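Local coordinates for protein monomethylamine methyltransferase mtmB1 (Methanosarcina barkeri, PDB 1NTH) that catalyses transfer of the methyl group of monomethylamine to the corrinoid cofactor of its partner protein MtmC, a step in methanogenesis from methylamine, at residues C73-T78 against N234-D239; S133-D138 against D376-M381; I156-M161 against R185-A190; Q260-G265 against D296-I301. All coordinates share one frame; numbering follows the deposited sequence.

Contact 1 (C73-T78 against N234-D239); sequences CGIYCT and NELKID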
loop_
_atom_site.group_PDB
_atom_site.type_symbol
_atom_site.label_atom_id
_atom_site.label_comp_id
_atom_site.label_asym_id
_atom_site.label_seq_id
_atom_site.Cartn_x
_atom_site.Cartn_y
_atom_site.Cartn_z
ATOM N N CYS A 73 -29.231 -27.399 24.322
ATOM C CA CYS A 73 -29.432 -26.168 25.082
ATOM C C CYS A 73 -29.544 -24.929 24.217
ATOM O O CYS A 73 -30.491 -24.152 24.340
ATOM C CB CYS A 73 -28.285 -25.950 26.066
ATOM S SG CYS A 73 -28.222 -27.133 27.413
ATOM N N GLY A 74 -28.561 -24.747 23.344
ATOM C CA GLY A 74 -28.540 -23.571 22.501
ATOM C C GLY A 74 -27.752 -22.498 23.229
ATOM O O GLY A 74 -27.001 -22.795 24.165
ATOM N N ILE A 75 -27.934 -21.249 22.814
ATOM C CA ILE A 75 -27.229 -20.125 23.413
ATOM C C ILE A 75 -28.212 -19.069 23.909
ATOM O O ILE A 75 -29.122 -18.666 23.186
ATOM C CB ILE A 75 -26.275 -19.465 22.384
ATOM C CG1 ILE A 75 -25.250 -20.491 21.885
ATOM C CG2 ILE A 75 -25.587 -18.262 23.007
ATOM C CD1 ILE A 75 -24.298 -21.001 22.954
ATOM N N TYR A 76 -28.015 -18.619 25.142
ATOM C CA TYR A 76 -28.878 -17.608 25.736
ATOM C C TYR A 76 -28.387 -16.209 25.368
ATOM O O TYR A 76 -27.208 -15.895 25.546
ATOM C CB TYR A 76 -28.871 -17.750 27.262
ATOM C CG TYR A 76 -29.853 -16.844 27.972
ATOM C CD1 TYR A 76 -31.218 -17.132 27.972
ATOM C CD2 TYR A 76 -29.423 -15.692 28.627
ATOM C CE1 TYR A 76 -32.131 -16.295 28.609
ATOM C CE2 TYR A 76 -30.331 -14.845 29.268
ATOM C CZ TYR A 76 -31.682 -15.156 29.253
ATOM O OH TYR A 76 -32.587 -14.332 29.889
ATOM N N CYS A 77 -29.286 -15.374 24.857
ATOM C CA CYS A 77 -28.936 -13.999 24.510
ATOM C C CYS A 77 -29.407 -13.110 25.657
ATOM O O CYS A 77 -30.607 -12.996 25.910
ATOM C CB CYS A 77 -29.613 -13.570 23.209
ATOM S SG CYS A 77 -29.228 -11.853 22.741
ATOM N N THR A 78 -28.460 -12.480 26.344
ATOM C CA THR A 78 -28.775 -11.629 27.489
ATOM C C THR A 78 -29.615 -10.392 27.195
ATOM O O THR A 78 -30.380 -9.942 28.051
ATOM C CB THR A 78 -27.491 -11.169 28.206
ATOM O OG1 THR A 78 -26.652 -10.468 27.280
ATOM C CG2 THR A 78 -26.739 -12.363 28.772
ATOM N N ASN A 234 -20.783 -16.508 30.420
ATOM C CA ASN A 234 -20.917 -17.761 31.174
ATOM C C ASN A 234 -22.364 -18.079 31.546
ATOM O O ASN A 234 -23.004 -17.267 32.208
ATOM C CB ASN A 234 -20.099 -17.681 32.462
ATOM C CG ASN A 234 -18.623 -17.485 32.200
ATOM O OD1 ASN A 234 -18.196 -16.429 31.728
ATOM N ND2 ASN A 234 -17.834 -18.506 32.497
ATOM N N GLU A 235 -22.902 -19.228 31.121
ATOM C CA GLU A 235 -22.230 -20.232 30.285
ATOM C C GLU A 235 -23.155 -20.407 29.077
ATOM O O GLU A 235 -24.380 -20.340 29.232
ATOM C CB GLU A 235 -22.117 -21.576 31.020
ATOM C CG GLU A 235 -21.395 -21.545 32.364
ATOM C CD GLU A 235 -19.918 -21.212 32.243
ATOM O OE1 GLU A 235 -19.382 -21.246 31.113
ATOM O OE2 GLU A 235 -19.290 -20.927 33.285
ATOM N N LEU A 236 -22.587 -20.654 27.895
ATOM C CA LEU A 236 -23.374 -20.796 26.657
ATOM C C LEU A 236 -24.304 -19.595 26.605
ATOM O O LEU A 236 -25.532 -19.722 26.532
ATOM C CB LEU A 236 -24.182 -22.101 26.650
ATOM C CG LEU A 236 -23.419 -23.350 26.195
ATOM C CD1 LEU A 236 -22.340 -23.697 27.203
ATOM C CD2 LEU A 236 -24.389 -24.513 26.030
ATOM N N LYS A 237 -23.688 -18.421 26.619
ATOM C CA LYS A 237 -24.416 -17.169 26.664
ATOM C C LYS A 237 -23.657 -16.079 25.909
ATOM O O LYS A 237 -22.432 -16.132 25.798
ATOM C CB LYS A 237 -24.565 -16.789 28.138
ATOM C CG LYS A 237 -25.308 -15.509 28.438
ATOM C CD LYS A 237 -25.249 -15.219 29.939
ATOM C CE LYS A 237 -25.850 -16.358 30.757
ATOM N NZ LYS A 237 -25.656 -16.156 32.226
ATOM N N ILE A 238 -24.385 -15.092 25.399
ATOM C CA ILE A 238 -23.762 -14.003 24.655
ATOM C C ILE A 238 -24.640 -12.753 24.679
ATOM O O ILE A 238 -25.847 -12.828 24.921
ATOM C CB ILE A 238 -23.517 -14.424 23.179
ATOM C CG1 ILE A 238 -22.488 -13.496 22.525
ATOM C CG2 ILE A 238 -24.813 -14.373 22.393
ATOM C CD1 ILE A 238 -21.101 -13.632 23.107
ATOM N N ASP A 239 -24.023 -11.602 24.434
ATOM C CA ASP A 239 -24.735 -10.328 24.391
ATOM C C ASP A 239 -24.709 -9.833 22.946
ATOM O O ASP A 239 -23.856 -10.253 22.162
ATOM C CB ASP A 239 -24.057 -9.315 25.312
ATOM C CG ASP A 239 -22.572 -9.177 25.033
ATOM O OD1 ASP A 239 -21.844 -10.189 25.117
ATOM O OD2 ASP A 239 -22.131 -8.053 24.730
#

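Contact 2 (S133-D138 against D376-M381); sequences SPISED and DKTTGM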
loop_
_atom_site.group_PDB
_atom_site.type_symbol
_atom_site.label_atom_id
_atom_site.label_comp_id
_atom_site.label_asym_id
_atom_site.label_seq_id
_atom_site.Cartn_x
_atom_site.Cartn_y
_atom_site.Cartn_z
ATOM N N SER A 133 -4.324 -7.261 31.828
ATOM C CA SER A 133 -4.155 -6.666 33.150
ATOM C C SER A 133 -3.961 -5.154 33.058
ATOM O O SER A 133 -3.445 -4.642 32.063
ATOM C CB SER A 133 -2.956 -7.303 33.857
ATOM O OG SER A 133 -3.118 -8.709 33.950
ATOM N N PRO A 134 -4.381 -4.413 34.096
ATOM C CA PRO A 134 -4.236 -2.954 34.101
ATOM C C PRO A 134 -2.777 -2.511 34.191
ATOM O O PRO A 134 -2.031 -2.966 35.062
ATOM C CB PRO A 134 -5.060 -2.527 35.317
ATOM C CG PRO A 134 -4.919 -3.697 36.241
ATOM C CD PRO A 134 -5.073 -4.879 35.312
ATOM N N ILE A 135 -2.384 -1.627 33.280
ATOM C CA ILE A 135 -1.024 -1.106 33.226
ATOM C C ILE A 135 -1.058 0.423 33.238
ATOM O O ILE A 135 -1.852 1.037 32.522
ATOM C CB ILE A 135 -0.305 -1.572 31.933
ATOM C CG1 ILE A 135 -0.263 -3.104 31.875
ATOM C CG2 ILE A 135 1.095 -0.974 31.870
ATOM C CD1 ILE A 135 0.507 -3.757 33.019
ATOM N N SER A 136 -0.203 1.031 34.055
ATOM C CA SER A 136 -0.131 2.487 34.150
ATOM C C SER A 136 0.304 3.085 32.815
ATOM O O SER A 136 1.172 2.542 32.132
ATOM C CB SER A 136 0.862 2.902 35.241
ATOM O OG SER A 136 0.451 2.423 36.510
ATOM N N GLU A 137 -0.294 4.215 32.458
ATOM C CA GLU A 137 0.021 4.870 31.194
ATOM C C GLU A 137 1.504 5.196 31.013
ATOM O O GLU A 137 2.060 4.966 29.936
ATOM C CB GLU A 137 -0.811 6.152 31.038
ATOM C CG GLU A 137 -0.726 6.763 29.642
ATOM C CD GLU A 137 -1.639 7.965 29.436
ATOM O OE1 GLU A 137 -1.662 8.489 28.301
ATOM O OE2 GLU A 137 -2.329 8.390 30.394
ATOM N N ASP A 138 2.152 5.710 32.057
ATOM C CA ASP A 138 3.560 6.079 31.927
ATOM C C ASP A 138 4.551 4.940 31.702
ATOM O O ASP A 138 5.720 5.189 31.413
ATOM C CB ASP A 138 4.019 6.939 33.112
ATOM C CG ASP A 138 3.809 6.268 34.454
ATOM O OD1 ASP A 138 3.699 5.025 34.508
ATOM O OD2 ASP A 138 3.769 6.998 35.468
ATOM N N ASP A 376 0.037 -2.987 37.061
ATOM C CA ASP A 376 1.455 -3.198 36.783
ATOM C C ASP A 376 2.087 -4.490 37.294
ATOM O O ASP A 376 3.310 -4.630 37.260
ATOM C CB ASP A 376 2.271 -1.997 37.278
ATOM C CG ASP A 376 1.864 -0.698 36.602
ATOM O OD1 ASP A 376 1.446 -0.749 35.423
ATOM O OD2 ASP A 376 1.972 0.375 37.237
ATOM N N LYS A 377 1.279 -5.444 37.747
ATOM C CA LYS A 377 1.849 -6.695 38.231
ATOM C C LYS A 377 1.894 -7.819 37.198
ATOM O O LYS A 377 1.308 -8.885 37.387
ATOM C CB LYS A 377 1.133 -7.168 39.503
ATOM C CG LYS A 377 1.487 -6.315 40.721
ATOM C CD LYS A 377 1.221 -7.031 42.038
ATOM C CE LYS A 377 1.711 -6.187 43.208
ATOM N NZ LYS A 377 1.542 -6.876 44.521
ATOM N N THR A 378 2.603 -7.556 36.102
ATOM C CA THR A 378 2.804 -8.518 35.021
ATOM C C THR A 378 4.109 -8.130 34.335
ATOM O O THR A 378 4.336 -6.951 34.060
ATOM C CB THR A 378 1.680 -8.466 33.950
ATOM O OG1 THR A 378 1.629 -7.156 33.370
ATOM C CG2 THR A 378 0.329 -8.803 34.559
ATOM N N THR A 379 4.976 -9.104 34.075
ATOM C CA THR A 379 6.237 -8.812 33.392
ATOM C C THR A 379 6.607 -9.935 32.431
ATOM O O THR A 379 6.103 -11.054 32.537
ATOM C CB THR A 379 7.418 -8.639 34.372
ATOM O OG1 THR A 379 7.942 -9.927 34.717
ATOM C CG2 THR A 379 6.977 -7.911 35.636
ATOM N N GLY A 380 7.505 -9.625 31.502
ATOM C CA GLY A 380 7.942 -10.603 30.522
ATOM C C GLY A 380 8.593 -11.846 31.099
ATOM O O GLY A 380 8.652 -12.874 30.431
ATOM N N MET A 381 9.090 -11.768 32.330
ATOM C CA MET A 381 9.726 -12.929 32.952
ATOM C C MET A 381 8.766 -14.108 33.073
ATOM O O MET A 381 9.169 -15.255 32.900
ATOM C CB MET A 381 10.271 -12.573 34.339
ATOM C CG MET A 381 11.573 -11.787 34.317
ATOM S SD MET A 381 12.979 -12.744 33.684
ATOM C CE MET A 381 13.613 -13.471 35.209
#

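Contact 3 (I156-M161 against R185-A190); sequences IVNGVM and RLIKNA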
loop_
_atom_site.group_PDB
_atom_site.type_symbol
_atom_site.label_atom_id
_atom_site.label_comp_id
_atom_site.label_asym_id
_atom_site.label_seq_id
_atom_site.Cartn_x
_atom_site.Cartn_y
_atom_site.Cartn_z
ATOM N N ILE A 156 2.140 -10.717 20.950
ATOM C CA ILE A 156 1.830 -9.995 22.181
ATOM C C ILE A 156 0.342 -10.014 22.514
ATOM O O ILE A 156 -0.494 -9.877 21.625
ATOM C CB ILE A 156 2.230 -8.496 22.069
ATOM C CG1 ILE A 156 3.724 -8.355 21.756
ATOM C CG2 ILE A 156 1.854 -7.753 23.356
ATOM C CD1 ILE A 156 4.652 -8.899 22.826
ATOM N N VAL A 157 0.012 -10.211 23.787
ATOM C CA VAL A 157 -1.383 -10.122 24.203
ATOM C C VAL A 157 -1.424 -8.814 24.996
ATOM O O VAL A 157 -0.749 -8.660 26.015
ATOM C CB VAL A 157 -1.853 -11.322 25.065
ATOM C CG1 VAL A 157 -0.856 -11.633 26.168
ATOM C CG2 VAL A 157 -3.224 -11.009 25.645
ATOM N N ASN A 158 -2.212 -7.869 24.499
ATOM C CA ASN A 158 -2.313 -6.535 25.078
ATOM C C ASN A 158 -2.757 -6.382 26.527
ATOM O O ASN A 158 -3.586 -7.140 27.033
ATOM C CB ASN A 158 -3.238 -5.671 24.220
ATOM C CG ASN A 158 -2.792 -5.587 22.772
ATOM O OD1 ASN A 158 -1.772 -6.167 22.382
ATOM N ND2 ASN A 158 -3.557 -4.863 21.965
ATOM N N GLY A 159 -2.199 -5.365 27.173
ATOM C CA GLY A 159 -2.578 -5.039 28.533
ATOM C C GLY A 159 -3.658 -3.973 28.405
ATOM O O GLY A 159 -3.991 -3.550 27.292
ATOM N N VAL A 160 -4.208 -3.537 29.532
ATOM C CA VAL A 160 -5.251 -2.517 29.548
ATOM C C VAL A 160 -4.672 -1.188 30.029
ATOM O O VAL A 160 -3.981 -1.148 31.042
ATOM C CB VAL A 160 -6.408 -2.935 30.500
ATOM C CG1 VAL A 160 -7.290 -1.735 30.826
ATOM C CG2 VAL A 160 -7.234 -4.039 29.852
ATOM N N MET A 161 -4.949 -0.109 29.301
ATOM C CA MET A 161 -4.461 1.215 29.688
ATOM C C MET A 161 -5.329 1.726 30.838
ATOM O O MET A 161 -6.543 1.845 30.681
ATOM C CB MET A 161 -4.572 2.201 28.515
ATOM C CG MET A 161 -3.755 1.839 27.278
ATOM S SD MET A 161 -3.823 3.122 25.988
ATOM C CE MET A 161 -2.699 4.358 26.689
ATOM N N ARG A 185 -1.307 0.841 18.931
ATOM C CA ARG A 185 -0.315 1.713 18.305
ATOM C C ARG A 185 0.917 1.785 19.206
ATOM O O ARG A 185 2.048 1.668 18.735
ATOM C CB ARG A 185 -0.894 3.112 18.066
ATOM C CG ARG A 185 -1.777 3.188 16.828
ATOM C CD ARG A 185 -2.514 4.520 16.704
ATOM N NE ARG A 185 -3.131 4.651 15.385
ATOM C CZ ARG A 185 -4.102 5.509 15.081
ATOM N NH1 ARG A 185 -4.590 6.327 16.003
ATOM N NH2 ARG A 185 -4.585 5.544 13.845
ATOM N N LEU A 186 0.700 1.959 20.507
ATOM C CA LEU A 186 1.815 2.021 21.449
ATOM C C LEU A 186 2.535 0.680 21.565
ATOM O O LEU A 186 3.765 0.627 21.628
ATOM C CB LEU A 186 1.325 2.442 22.838
ATOM C CG LEU A 186 0.796 3.866 22.992
ATOM C CD1 LEU A 186 0.285 4.070 24.413
ATOM C CD2 LEU A 186 1.906 4.862 22.669
ATOM N N ILE A 187 1.768 -0.405 21.605
ATOM C CA ILE A 187 2.353 -1.733 21.732
ATOM C C ILE A 187 3.209 -2.098 20.528
ATOM O O ILE A 187 4.302 -2.653 20.685
ATOM C CB ILE A 187 1.257 -2.792 21.971
ATOM C CG1 ILE A 187 0.661 -2.576 23.367
ATOM C CG2 ILE A 187 1.834 -4.197 21.844
ATOM C CD1 ILE A 187 -0.576 -3.408 23.658
ATOM N N LYS A 188 2.739 -1.780 19.326
ATOM C CA LYS A 188 3.548 -2.088 18.162
ATOM C C LYS A 188 4.784 -1.198 18.151
ATOM O O LYS A 188 5.825 -1.579 17.620
ATOM C CB LYS A 188 2.722 -1.953 16.876
ATOM C CG LYS A 188 1.725 -3.098 16.753
ATOM C CD LYS A 188 0.973 -3.105 15.435
ATOM C CE LYS A 188 0.080 -4.339 15.363
ATOM N NZ LYS A 188 -0.670 -4.438 14.072
ATOM N N ASN A 189 4.684 -0.022 18.765
ATOM C CA ASN A 189 5.842 0.867 18.828
ATOM C C ASN A 189 6.883 0.271 19.765
ATOM O O ASN A 189 8.102 0.368 19.542
ATOM C CB ASN A 189 5.396 2.239 19.394
ATOM C CG ASN A 189 5.704 3.412 18.469
ATOM O OD1 ASN A 189 6.875 3.698 18.192
ATOM N ND2 ASN A 189 4.639 4.106 17.980
ATOM N N ALA A 190 6.386 -0.398 20.797
ATOM C CA ALA A 190 7.233 -1.043 21.785
ATOM C C ALA A 190 7.937 -2.208 21.125
ATOM O O ALA A 190 9.128 -2.435 21.362
ATOM C CB ALA A 190 6.378 -1.540 22.942
#

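Contact 4 (Q260-G265 against D296-I301); sequences QMPIFG and DGPVHI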
loop_
_atom_site.group_PDB
_atom_site.type_symbol
_atom_site.label_atom_id
_atom_site.label_comp_id
_atom_site.label_asym_id
_atom_site.label_seq_id
_atom_site.Cartn_x
_atom_site.Cartn_y
_atom_site.Cartn_z
ATOM N N GLN A 260 -13.757 -17.964 25.755
ATOM C CA GLN A 260 -14.758 -18.321 26.754
ATOM C C GLN A 260 -13.977 -18.877 27.929
ATOM O O GLN A 260 -13.014 -19.629 27.754
ATOM C CB GLN A 260 -15.752 -19.358 26.219
ATOM C CG GLN A 260 -17.117 -19.305 26.926
ATOM C CD GLN A 260 -17.185 -20.163 28.180
ATOM O OE1 GLN A 260 -17.818 -19.787 29.173
ATOM N NE2 GLN A 260 -16.556 -21.330 28.134
ATOM N N MET A 261 -14.374 -18.478 29.129
ATOM C CA MET A 261 -13.693 -18.918 30.333
ATOM C C MET A 261 -14.680 -19.614 31.259
ATOM O O MET A 261 -15.240 -18.992 32.160
ATOM C CB MET A 261 -13.063 -17.716 31.035
ATOM C CG MET A 261 -12.008 -16.984 30.197
ATOM S SD MET A 261 -12.648 -16.073 28.754
ATOM C CE MET A 261 -13.242 -14.564 29.545
ATOM N N PRO A 262 -14.905 -20.918 31.041
ATOM C CA PRO A 262 -15.843 -21.670 31.881
ATOM C C PRO A 262 -15.408 -21.669 33.340
ATOM O O PRO A 262 -14.220 -21.748 33.647
ATOM C CB PRO A 262 -15.838 -23.060 31.248
ATOM C CG PRO A 262 -14.454 -23.172 30.681
ATOM C CD PRO A 262 -14.232 -21.804 30.073
ATOM N N ILE A 263 -16.382 -21.578 34.237
ATOM C CA ILE A 263 -16.094 -21.521 35.660
ATOM C C ILE A 263 -16.308 -22.841 36.392
ATOM O O ILE A 263 -17.431 -23.346 36.468
ATOM C CB ILE A 263 -16.961 -20.434 36.335
ATOM C CG1 ILE A 263 -16.688 -19.076 35.678
ATOM C CG2 ILE A 263 -16.657 -20.367 37.825
ATOM C CD1 ILE A 263 -17.590 -17.956 36.169
ATOM N N PHE A 264 -15.224 -23.401 36.919
ATOM C CA PHE A 264 -15.314 -24.640 37.679
ATOM C C PHE A 264 -16.076 -24.301 38.953
ATOM O O PHE A 264 -15.716 -23.361 39.658
ATOM C CB PHE A 264 -13.928 -25.156 38.064
ATOM C CG PHE A 264 -13.961 -26.188 39.155
ATOM C CD1 PHE A 264 -14.528 -27.438 38.927
ATOM C CD2 PHE A 264 -13.490 -25.887 40.430
ATOM C CE1 PHE A 264 -14.625 -28.377 39.954
ATOM C CE2 PHE A 264 -13.582 -26.818 41.466
ATOM C CZ PHE A 264 -14.154 -28.064 41.227
ATOM N N GLY A 265 -17.117 -25.071 39.250
ATOM C CA GLY A 265 -17.905 -24.796 40.437
ATOM C C GLY A 265 -18.953 -23.746 40.122
ATOM O O GLY A 265 -19.676 -23.281 41.011
ATOM N N ASP A 296 -9.430 -20.575 25.444
ATOM C CA ASP A 296 -10.086 -21.133 26.624
ATOM C C ASP A 296 -9.493 -20.449 27.855
ATOM O O ASP A 296 -8.613 -19.591 27.740
ATOM C CB ASP A 296 -9.820 -22.642 26.670
ATOM C CG ASP A 296 -10.718 -23.385 27.648
ATOM O OD1 ASP A 296 -11.535 -22.752 28.354
ATOM O OD2 ASP A 296 -10.594 -24.627 27.701
ATOM N N GLY A 297 -9.979 -20.827 29.030
ATOM C CA GLY A 297 -9.475 -20.255 30.263
ATOM C C GLY A 297 -10.328 -20.692 31.439
ATOM O O GLY A 297 -10.915 -19.851 32.115
ATOM N N PRO A 298 -10.420 -22.005 31.708
ATOM C CA PRO A 298 -11.233 -22.484 32.835
ATOM C C PRO A 298 -10.736 -21.833 34.117
ATOM O O PRO A 298 -9.541 -21.838 34.392
ATOM C CB PRO A 298 -10.989 -23.992 32.826
ATOM C CG PRO A 298 -10.637 -24.282 31.387
ATOM C CD PRO A 298 -9.727 -23.127 31.053
ATOM N N VAL A 299 -11.650 -21.280 34.907
ATOM C CA VAL A 299 -11.246 -20.613 36.135
ATOM C C VAL A 299 -11.981 -21.157 37.360
ATOM O O VAL A 299 -13.150 -21.534 37.281
ATOM C CB VAL A 299 -11.471 -19.089 36.009
ATOM C CG1 VAL A 299 -12.939 -18.798 35.768
ATOM C CG2 VAL A 299 -10.965 -18.379 37.248
ATOM N N HIS A 300 -11.279 -21.194 38.489
ATOM C CA HIS A 300 -11.840 -21.701 39.743
ATOM C C HIS A 300 -12.766 -20.656 40.359
ATOM O O HIS A 300 -12.363 -19.518 40.585
ATOM C CB HIS A 300 -10.700 -22.039 40.707
ATOM C CG HIS A 300 -11.107 -22.923 41.843
ATOM N ND1 HIS A 300 -11.928 -22.495 42.864
ATOM C CD2 HIS A 300 -10.805 -24.213 42.118
ATOM C CE1 HIS A 300 -12.113 -23.484 43.721
ATOM N NE2 HIS A 300 -11.442 -24.538 43.292
ATOM N N ILE A 301 -14.010 -21.045 40.628
ATOM C CA ILE A 301 -14.984 -20.116 41.189
ATOM C C ILE A 301 -14.503 -19.405 42.454
ATOM O O ILE A 301 -14.837 -18.241 42.678
ATOM C CB ILE A 301 -16.327 -20.823 41.491
ATOM C CG1 ILE A 301 -17.387 -19.778 41.853
ATOM C CG2 ILE A 301 -16.152 -21.829 42.623
ATOM C CD1 ILE A 301 -18.793 -20.326 41.917
#

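Contact 1 (C73-T78 against N234-D239)
Tyr76 and Lys237 are paired on two parallel strands, and the backbone groups around them bond in sequence. Tyr76 N gives its hydrogen to Leu236 O at 3.1 Å, almost straight at 172°. Tyr76 O then receives Ile238 N at 2.9 Å, and Thr78 N closes the series on Ile238 O at 3.0 Å. Between these bonds Lys237 CA also brings its hydrogen to Tyr76 O, 3.3 Å away. One carbonyl is left out: Gly74 O is buried against Leu236 CD2 at 3.6 Å and has no polar partner in the model.

In the fold, 237-238 is an outermost strand of a mixed four-stranded sheet, and Gly74, with positive phi, turns the chain out of helix 56-73 into strand 75-77. The Tyr76 and Lys237 side chains run side by side on one face of this sheet, with Lys237 CG at the edge of the phenol ring. Lys237 starts extended and bends at chi3 (-59°), which places CE; its NZ is held by Asn234 O at 2.9 Å, by Gln24 and by a salt bridge to Asp28. Tyr76 OH is hydrogen-bonded to Cys22 O and His81 ND1. Thr78 CG2 presses crosswise on the lysine chain, a tight 3.4 Å from Lys237 CD. On the face of Cys77 and Ile238, Ile75 CG2 reaches Ile238 CG2 at 4.0 Å.

Contact 2 (S133-D138 against D376-M381)
The carboxylate of Asp376 is the flat group of this contact, and Ser136 grips both of its oxygens. Ser136 N meets OD1 of Asp376 at 2.8 Å, and Ser136 OG meets OD2 of Asp376 at 2.7 Å. Both donors arrive on the syn sides, lying 19° and 21° out of the carboxylate plane, and together the two bonds fix the rotation of the group. In the TIM barrel this pair of bonds ties together the connections that follow two neighbouring strands, 125-128 and 363-366, the second connection running on into helix 380-393.

A third bond locks the backbone: Asp376 N donates almost straight to Pro134 O. With CG anti to its own carbonyl carbon (chi1 -60°), Asp376 brings its carboxylate to Ser136 while its N keeps that bond. Asp376 OD1 also lies 3.3 Å from Ile135 CA. Each oxygen thus accepts one bond, OD1 from a peptide N-H and OD2 from a hydroxyl, which would be expected to stabilise the negative charge. Ser133 turns its hydroxyl to Pro130 O, while Val160 pairs by backbone with Ser133 and Ile135, joining strand 134-135 to strand 160-161. The rest of the contact is apolar or mixed. Ile135 slants across Thr378, its CD1 at 3.6 Å from Thr378 OG1, and Thr378 CG2 packs against Ser133, 3.5 Å from OG and 3.7 Å from CB.

Contact 3 (I156-M161 against R185-A190)
Ile187 pushes the tip of its side chain onto the carboxamide of Asn158. Its CD1 sits above the amide plane, nearly straight over Asn158 CG at 3.2 Å, with Asn158 OD1 at 3.3 Å and Asn158 ND2 farther off at 3.7 Å. This is close for a methyl group on an sp2 carbon, and it settles which part of the amide is covered: the centre of one face.

Two torsions make the meeting possible. Ile187 has CG1 anti to its carbonyl carbon and then runs extended, chi2 171° carrying CD1 out from the helix toward the asparagine. In Asn158 a chi2 near zero (-1°) keeps OD1 eclipsed with CA and turns a face of the amide to that methyl. The other branch of Ile187 is used too, CG2 resting on Ile156 CG2 at 3.9 Å. At the far end Met161, bent at chi3 (76°), brings its CE against Leu186 CD1 at 3.8 Å, the two side chains crossing at about a right angle.

The contact lays helix 174-193 over two short strands and the turn between them. Strand 155-156 belongs to the TIM-barrel sheet, whereas 160-161 pairs with 134-135 beside it; the helix follows both in the chain. The same helix also meets a second subunit, whose Met141 touches Leu186.

No hydrogen bond crosses between the segments. The polar end of Asn158 is instead served from earlier in the helix, ND2 donating to Glu183 OE1, so an isoleucine methyl can cover the buried amide face without costing ND2 its bond.

Contact 4 (Q260-G265 against D296-I301)
Phe264 sets the edge of its ring toward the face of His300, an offset edge-to-face pair with centroids 5.1 Å apart and planes at 61°. Phe264 CD2 stands over the imidazole near its rim, 3.6 Å from His300 CD2. Both side chains leave their strands with CG anti to the backbone N (chi1 164° and -163°), which lays them side by side on one face of the sheet. On the other face Ile263 CG1 touches Val299 CG1 at 3.8 Å, and Ile263 CG2 meets Ile301 CB.

Beneath these side chains the backbones pair in parallel. Val299 N binds Pro262 O at 2.9 Å, Phe264 N binds Val299 O at 2.8 Å, and Ile301 N binds Phe264 O at 3.0 Å. The two strands belong to a right-handed beta-alpha-beta crossover of the TIM barrel, with helix 271-288 linking 263-264 to 293-300. Past them, Gly265 has no CB on the side where Ile301 packs, and Ile301 CG2 comes to 4.1 Å from Gly265 CA. Ile301 CD1 lies 3.2 Å from Gly265 O.

The next shell holds the ends in place. Arg302 N is hydrogen-bonded to His300 ND1, and the Trp303 ring meets the imidazole. Glu235 OE2 takes the hydrogen of Ile263 N. At the other end, Asp296 OD2 forms a salt bridge with Arg361.

In the fold
Contacts 1 and 4 are both parallel strand pairings bonded backbone to backbone, and they touch each other through Asn234, whose ND2 bonds to Met261 O. Contact 4 lies nearest the middle of the fold, its centre about 10 Å from the centre of the chain, yet is only partly buried, with Ile301 exposed. Contacts 1, 2 and 3 lie farther out, their centres about 17 to 19 Å from that of the chain, and are buried. Contacts 2 and 3 share the small sheet of strands 134-135 and 160-161, but differ in chemistry: a carboxylate bonded twice by a serine joins loops in contact 2, whereas contact 3 is helix-to-strand packing, with no hydrogen bond across it, close to a subunit interface.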